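Local coordinates for RIM-binding protein, isoform F (Drosophila melanogaster, PDB 6Q9M) that probably acts as an active-zone scaffold that helps couple synaptic vesicle recruitment to release sites, and contains a central array of fibronectin type III domains, at residues D68-V80 / D89-A101. Sequence-based numbering, arbitrary orientation.
Sequences DSTRPHRISVRSV and DAACTMIIGRDTA
R74 reaches across to T93 and I95 with nearly its whole length. Its CB stands on the sheet face shared with S76, T93 and I95, and with CG anti to the backbone N (chi1 177°) the chain starts out extended: R74 CG lies 3.3 Å from T93 OG1, and CD passes the same oxygen. After a bend at chi3, I95 comes over one guanidinium face, I95 CD1 lying near CZ and 3.3 Å from R74 NH2. NH1 donates to T93 OG1 in the guanidinium plane, and also to P124 O. A leucine here would probably leave T93 OG1 and the P124 carbonyl without this donor and take away the guanidinium face that I95 CD1 rests against.

Threonine suits its place because its hydroxyl both receives and gives: T93 OG1 accepts from R74 and donates to I75 O from above the carbonyl plane. That carbonyl also accepts from M94 N, while I75 N returns a 2.8 Å bond to M94 O. Paired this way, strands 73-81 and 93-96 form the F-G hairpin of a fibronectin type III β-sandwich, with 93-96 outermost in its four-stranded sheet. On the core-facing side I75 CD1 touches I96 CD1 at 3.5 Å, and both branched side chains pack on V24 of the opposing sheet.

Four residues before T93, D89 serves two donors with one oxygen. S76 OG (2.8 Å) and R78 NE (2.7 Å) approach D89 OD2 from opposite faces of the carboxylate, a short hydroxyl and a long guanidinium arm, the latter in a salt bridge; R78 also makes a cation-pi contact with Y45. At the other end G97 follows the last paired residue; a CB there would clash with P72 CA and R71 O and, at phi 111°, press on I96 O, so only glycine fits.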
# COMPACT_ATOMS: atom_id res chain seq x y z
N ASP A 68 2.54 18.89 18.89
CA ASP A 68 2.46 18.60 20.32
C ASP A 68 3.44 17.50 20.70
O ASP A 68 3.57 16.49 20.00
CB ASP A 68 1.03 18.21 20.69
CG ASP A 68 0.76 18.31 22.18
OD1 ASP A 68 1.67 18.01 22.99
OD2 ASP A 68 -0.37 18.70 22.54
N SER A 69 4.14 17.70 21.82
CA SER A 69 5.11 16.72 22.29
C SER A 69 4.44 15.49 22.90
O SER A 69 4.95 14.38 22.77
CB SER A 69 6.06 17.36 23.30
OG SER A 69 7.18 16.54 23.55
N THR A 70 3.29 15.68 23.57
CA THR A 70 2.64 14.58 24.29
C THR A 70 2.14 13.49 23.34
O THR A 70 2.11 12.31 23.73
CB THR A 70 1.49 15.11 25.15
OG1 THR A 70 0.43 15.58 24.31
CG2 THR A 70 1.97 16.23 26.07
N ARG A 71 1.71 13.86 22.03
CA ARG A 71 1.17 12.94 21.03
C ARG A 71 2.26 12.41 20.10
O ARG A 71 3.23 13.11 19.80
CB ARG A 71 0.09 13.63 20.18
CG ARG A 71 -0.98 14.37 20.92
CD ARG A 71 -1.61 15.44 20.02
NE ARG A 71 -2.80 16.10 20.57
CZ ARG A 71 -2.93 16.60 21.81
NH1 ARG A 71 -1.94 16.54 22.69
NH2 ARG A 71 -4.06 17.18 22.16
N PRO A 72 2.09 11.19 19.60
CA PRO A 72 2.98 10.68 18.56
C PRO A 72 2.63 11.31 17.23
O PRO A 72 1.52 11.79 17.01
CB PRO A 72 2.70 9.18 18.56
CG PRO A 72 1.23 9.11 18.94
CD PRO A 72 1.00 10.24 19.91
N HIS A 73 3.61 11.32 16.33
CA HIS A 73 3.43 11.98 15.04
C HIS A 73 4.21 11.26 13.96
O HIS A 73 5.25 10.64 14.22
CB HIS A 73 3.89 13.44 15.09
CG HIS A 73 3.06 14.30 15.99
ND1 HIS A 73 1.80 14.73 15.66
CD2 HIS A 73 3.31 14.78 17.23
CE1 HIS A 73 1.30 15.45 16.65
NE2 HIS A 73 2.20 15.50 17.61
N ARG A 74 3.72 11.38 12.72
CA ARG A 74 4.45 10.93 11.55
C ARG A 74 4.87 12.15 10.75
O ARG A 74 4.02 12.95 10.34
CB ARG A 74 3.61 10.00 10.67
CG ARG A 74 4.38 9.59 9.41
CD ARG A 74 3.57 8.72 8.47
NE ARG A 74 3.27 7.42 9.06
CZ ARG A 74 4.14 6.40 9.12
NH1 ARG A 74 5.37 6.53 8.65
NH2 ARG A 74 3.77 5.26 9.67
N ILE A 75 6.18 12.30 10.56
CA ILE A 75 6.72 13.39 9.76
C ILE A 75 7.29 12.82 8.47
O ILE A 75 7.92 11.75 8.48
CB ILE A 75 7.77 14.17 10.56
CG1 ILE A 75 7.06 14.66 11.84
CG2 ILE A 75 8.37 15.31 9.68
CD1 ILE A 75 7.85 15.58 12.69
N SER A 76 7.07 13.54 7.38
CA SER A 76 7.49 13.04 6.09
C SER A 76 7.88 14.23 5.23
O SER A 76 7.39 15.34 5.45
CB SER A 76 6.37 12.21 5.45
OG SER A 76 5.36 13.08 4.96
N VAL A 77 8.77 14.01 4.26
CA VAL A 77 9.21 15.05 3.34
C VAL A 77 9.07 14.56 1.91
O VAL A 77 9.45 13.43 1.57
CB VAL A 77 10.67 15.48 3.62
CG1 VAL A 77 11.08 16.63 2.70
CG2 VAL A 77 10.85 15.88 5.10
N ARG A 78 8.55 15.43 1.05
CA ARG A 78 8.29 15.11 -0.34
C ARG A 78 9.09 16.02 -1.24
O ARG A 78 9.14 17.24 -1.02
CB ARG A 78 6.81 15.26 -0.68
CG ARG A 78 5.91 14.28 0.04
CD ARG A 78 4.54 14.24 -0.59
NE ARG A 78 3.53 14.02 0.43
CZ ARG A 78 2.23 13.97 0.21
NH1 ARG A 78 1.75 14.12 -1.02
NH2 ARG A 78 1.40 13.76 1.24
N SER A 79 9.71 15.42 -2.26
CA SER A 79 10.33 16.17 -3.33
C SER A 79 9.25 16.72 -4.24
O SER A 79 8.30 16.01 -4.58
CB SER A 79 11.26 15.28 -4.14
OG SER A 79 12.44 14.94 -3.43
N VAL A 80 9.40 17.96 -4.67
CA VAL A 80 8.47 18.58 -5.61
C VAL A 80 9.26 18.98 -6.84
O VAL A 80 10.33 19.60 -6.72
CB VAL A 80 7.74 19.79 -5.00
CG1 VAL A 80 6.71 20.31 -5.98
CG2 VAL A 80 7.07 19.40 -3.69
N ASP A 89 5.14 9.81 0.56
CA ASP A 89 5.54 9.91 1.96
C ASP A 89 6.38 8.70 2.39
O ASP A 89 7.36 8.86 3.12
CB ASP A 89 4.31 10.04 2.87
CG ASP A 89 3.69 11.44 2.85
OD1 ASP A 89 2.51 11.58 3.22
OD2 ASP A 89 4.38 12.41 2.46
N ALA A 90 6.00 7.50 1.94
CA ALA A 90 6.63 6.26 2.39
C ALA A 90 8.10 6.18 2.06
O ALA A 90 8.79 5.30 2.60
CB ALA A 90 5.94 5.04 1.77
N ALA A 91 8.60 7.04 1.18
CA ALA A 91 10.02 7.03 0.86
C ALA A 91 10.84 7.88 1.81
O ALA A 91 12.04 7.65 1.94
CB ALA A 91 10.26 7.50 -0.57
N CYS A 92 10.24 8.87 2.46
CA CYS A 92 10.97 9.73 3.40
C CYS A 92 10.02 10.03 4.55
O CYS A 92 9.26 11.01 4.50
CB CYS A 92 11.48 10.99 2.73
SG CYS A 92 12.68 11.88 3.73
N THR A 93 10.08 9.21 5.59
CA THR A 93 9.12 9.31 6.68
C THR A 93 9.70 8.76 7.96
O THR A 93 10.58 7.88 7.95
CB THR A 93 7.82 8.59 6.35
OG1 THR A 93 6.81 9.05 7.27
CG2 THR A 93 7.99 7.07 6.51
N MET A 94 9.22 9.31 9.08
CA MET A 94 9.62 8.82 10.39
C MET A 94 8.54 9.18 11.41
O MET A 94 7.81 10.17 11.25
CB MET A 94 10.97 9.39 10.83
CG MET A 94 10.93 10.90 11.10
SD MET A 94 12.47 11.53 11.84
CE MET A 94 12.04 13.27 12.01
N ILE A 95 8.46 8.36 12.45
CA ILE A 95 7.51 8.58 13.53
C ILE A 95 8.26 8.99 14.77
O ILE A 95 9.32 8.42 15.09
CB ILE A 95 6.67 7.31 13.78
CG1 ILE A 95 5.90 6.94 12.51
CG2 ILE A 95 5.74 7.53 14.95
CD1 ILE A 95 5.28 5.56 12.57
N ILE A 96 7.73 10.01 15.46
CA ILE A 96 8.30 10.53 16.69
C ILE A 96 7.22 10.54 17.76
O ILE A 96 6.03 10.47 17.47
CB ILE A 96 8.86 11.95 16.48
CG1 ILE A 96 7.70 12.89 16.12
CG2 ILE A 96 9.89 11.95 15.38
CD1 ILE A 96 8.12 14.32 15.98
N GLY A 97 7.66 10.62 19.01
CA GLY A 97 6.77 10.71 20.15
C GLY A 97 6.79 9.45 21.00
O GLY A 97 7.37 8.43 20.64
N ARG A 98 6.11 9.56 22.15
CA ARG A 98 5.85 8.43 23.05
C ARG A 98 7.11 7.60 23.28
O ARG A 98 8.04 8.04 23.98
CB ARG A 98 4.63 7.66 22.47
CG ARG A 98 4.40 6.12 22.63
CD ARG A 98 4.48 5.57 24.06
NE ARG A 98 5.10 4.24 24.08
CZ ARG A 98 5.03 3.38 25.09
NH1 ARG A 98 4.34 3.69 26.18
NH2 ARG A 98 5.63 2.20 25.00
N ASP A 99 7.16 6.42 22.69
CA ASP A 99 8.24 5.45 22.69
C ASP A 99 7.94 4.70 21.41
O ASP A 99 7.40 3.59 21.41
CB ASP A 99 8.27 4.55 23.92
CG ASP A 99 9.68 4.15 24.32
OD1 ASP A 99 10.53 3.98 23.43
OD2 ASP A 99 9.93 4.00 25.54
N THR A 100 8.21 5.38 20.31
CA THR A 100 7.87 4.92 18.98
C THR A 100 9.07 4.31 18.29
O THR A 100 8.94 3.83 17.16
CB THR A 100 7.32 6.10 18.17
OG1 THR A 100 8.18 7.24 18.35
CG2 THR A 100 5.92 6.46 18.65
N ALA A 101 10.23 4.31 18.95
CA ALA A 101 11.46 3.83 18.34
C ALA A 101 11.38 2.36 17.96
O ALA A 101 12.19 1.91 17.14
CB ALA A 101 12.63 4.05 19.30
O HOH W 1 4.39 11.47 22.77